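Local coordinates for large ribosomal subunit protein uL10 (Thermotoga maritima, PDB 1ZAV) that forms the base of the ribosomal stalk, binding large-subunit rRNA and L7/L12 dimers, and so helps the ribosome engage GTP-bound translation factors, at residues A[91-96]-A[118-123]. Residues are numbered along the deposited sequence; the frame is centred on the assembly and turned at random.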
loop_
_atom_site.group_PDB
_atom_site.type_symbol
_atom_site.label_atom_id
_atom_site.label_comp_id
_atom_site.label_asym_id
_atom_site.label_seq_id
_atom_site.Cartn_x
_atom_site.Cartn_y
_atom_site.Cartn_z
ATOM N N GLY A 91 12.934 12.678 18.345
ATOM C CA GLY A 91 12.108 13.035 17.203
ATOM C C GLY A 91 12.076 11.896 16.193
ATOM O O GLY A 91 12.941 11.020 16.218
ATOM N N ASP A 92 11.078 11.889 15.311
ATOM C CA ASP A 92 10.999 10.832 14.299
ATOM C C ASP A 92 12.209 11.008 13.380
ATOM O O ASP A 92 12.447 12.094 12.865
ATOM C CB ASP A 92 9.687 10.920 13.514
ATOM C CG ASP A 92 9.507 9.745 12.568
ATOM O OD1 ASP A 92 10.067 9.802 11.458
ATOM O OD2 ASP A 92 8.834 8.760 12.952
ATOM N N PRO A 93 12.984 9.932 13.165
ATOM C CA PRO A 93 14.191 9.934 12.331
ATOM C C PRO A 93 14.091 10.107 10.813
ATOM O O PRO A 93 15.053 10.542 10.170
ATOM C CB PRO A 93 14.859 8.613 12.715
ATOM C CG PRO A 93 13.688 7.707 12.924
ATOM C CD PRO A 93 12.733 8.586 13.719
ATOM N N VAL A 94 12.943 9.776 10.237
ATOM C CA VAL A 94 12.791 9.863 8.788
ATOM C C VAL A 94 13.157 11.203 8.164
ATOM O O VAL A 94 13.828 11.241 7.133
ATOM C CB VAL A 94 11.363 9.463 8.365
ATOM C CG1 VAL A 94 11.156 9.719 6.869
ATOM C CG2 VAL A 94 11.147 7.977 8.670
ATOM N N GLU A 95 12.744 12.302 8.791
ATOM C CA GLU A 95 13.040 13.623 8.251
ATOM C C GLU A 95 14.543 13.936 8.121
ATOM O O GLU A 95 14.946 14.711 7.259
ATOM C CB GLU A 95 12.363 14.697 9.108
ATOM C CG GLU A 95 12.699 16.122 8.685
ATOM C CD GLU A 95 12.127 16.481 7.324
ATOM O OE1 GLU A 95 12.519 17.534 6.774
ATOM O OE2 GLU A 95 11.282 15.717 6.811
ATOM N N ALA A 96 15.372 13.350 8.981
ATOM C CA ALA A 96 16.810 13.603 8.910
ATOM C C ALA A 96 17.399 12.942 7.667
ATOM O O ALA A 96 18.319 13.474 7.044
ATOM C CB ALA A 96 17.515 13.079 10.170
ATOM N N PHE A 118 21.367 2.202 10.144
ATOM C CA PHE A 118 20.346 1.502 10.903
ATOM C C PHE A 118 19.196 2.427 11.223
ATOM O O PHE A 118 19.392 3.551 11.699
ATOM C CB PHE A 118 20.924 0.948 12.212
ATOM C CG PHE A 118 22.041 -0.029 12.015
ATOM C CD1 PHE A 118 23.352 0.412 11.868
ATOM C CD2 PHE A 118 21.778 -1.399 11.958
ATOM C CE1 PHE A 118 24.393 -0.499 11.665
ATOM C CE2 PHE A 118 22.804 -2.311 11.756
ATOM C CZ PHE A 118 24.118 -1.863 11.608
ATOM N N LEU A 119 17.989 1.948 10.977
ATOM C CA LEU A 119 16.803 2.743 11.242
ATOM C C LEU A 119 15.917 1.971 12.210
ATOM O O LEU A 119 15.441 0.881 11.896
ATOM C CB LEU A 119 16.061 3.031 9.932
ATOM C CG LEU A 119 15.176 4.283 9.881
ATOM C CD1 LEU A 119 14.673 4.479 8.452
ATOM C CD2 LEU A 119 14.004 4.151 10.843
ATOM N N GLU A 120 15.716 2.542 13.394
ATOM C CA GLU A 120 14.900 1.919 14.420
ATOM C C GLU A 120 15.313 0.464 14.636
ATOM O O GLU A 120 14.477 -0.437 14.720
ATOM C CB GLU A 120 13.417 2.052 14.043
ATOM C CG GLU A 120 13.015 3.530 13.924
ATOM C CD GLU A 120 11.526 3.780 13.716
ATOM O OE1 GLU A 120 11.143 4.970 13.679
ATOM O OE2 GLU A 120 10.744 2.811 13.591
ATOM N N GLY A 121 16.624 0.255 14.720
ATOM C CA GLY A 121 17.163 -1.072 14.944
ATOM C C GLY A 121 17.204 -1.984 13.731
ATOM O O GLY A 121 17.464 -3.184 13.870
ATOM N N LYS A 122 16.949 -1.432 12.547
ATOM C CA LYS A 122 16.961 -2.227 11.321
ATOM C C LYS A 122 18.033 -1.714 10.373
ATOM O O LYS A 122 18.124 -0.520 10.119
ATOM C CB LYS A 122 15.601 -2.155 10.622
ATOM C CG LYS A 122 14.435 -2.688 11.440
ATOM C CD LYS A 122 13.089 -2.328 10.801
ATOM C CE LYS A 122 12.961 -2.886 9.387
ATOM N NZ LYS A 122 11.636 -2.574 8.772
ATOM N N LYS A 123 18.840 -2.624 9.840
ATOM C CA LYS A 123 19.899 -2.247 8.915
ATOM C C LYS A 123 19.310 -1.899 7.546
ATOM O O LYS A 123 18.387 -2.561 7.085
ATOM C CB LYS A 123 20.888 -3.408 8.766
ATOM C CG LYS A 123 22.028 -3.154 7.799
ATOM C CD LYS A 123 22.955 -4.358 7.716
ATOM C CE LYS A 123 24.149 -4.063 6.829
ATOM N NZ LYS A 123 25.105 -5.202 6.767
HETATM O O HOH W 1 10.518 6.399 11.654
#
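Pro93 meets Leu119 and Glu120 where the start of helix 94-106 faces a beta hairpin. The hairpin joins strands 114-119 and 122-125 of the antiparallel sheet in this alpha+beta domain. Its tip is a type I' turn from Leu119 to Lys122, closed by Lys122 N to Leu119 O at 2.8 Å. The contact is small, and Pro93 is its hub. Pro93 CG lies 4.1 Å from Leu119 CD2. CG of Leu119 is anti to the backbone N (chi1 -155°), which carries this methyl toward the proline. The two side chains cross at about a right angle. Pro93 also packs on Ser23 and Leu24, so it bridges the helix start and the neighbouring strand 24-28. Glu120 reaches over with an extended chain beyond CG, and its OE1 lies 3.8 Å from Pro93 CG. This is a van der Waals approach of a carboxylate oxygen to the ring. Asp92 caps the helix start: Val94 N donates to Asp92 OD1 from above the carboxylate plane. Asp92 OD2 accepts from the backbone, and Glu120 OE2 is hydrogen-bonded to a polar side chain, of a chain of another protein, so the place where helix start and hairpin meet is also part of a protein interface. The carboxylates of Asp92 and Glu120 are like charges, and the water between them probably eases their repulsion. It donates to both, at 3.2 Å from Asp92 OD2 and 2.6 Å from Glu120 OE1.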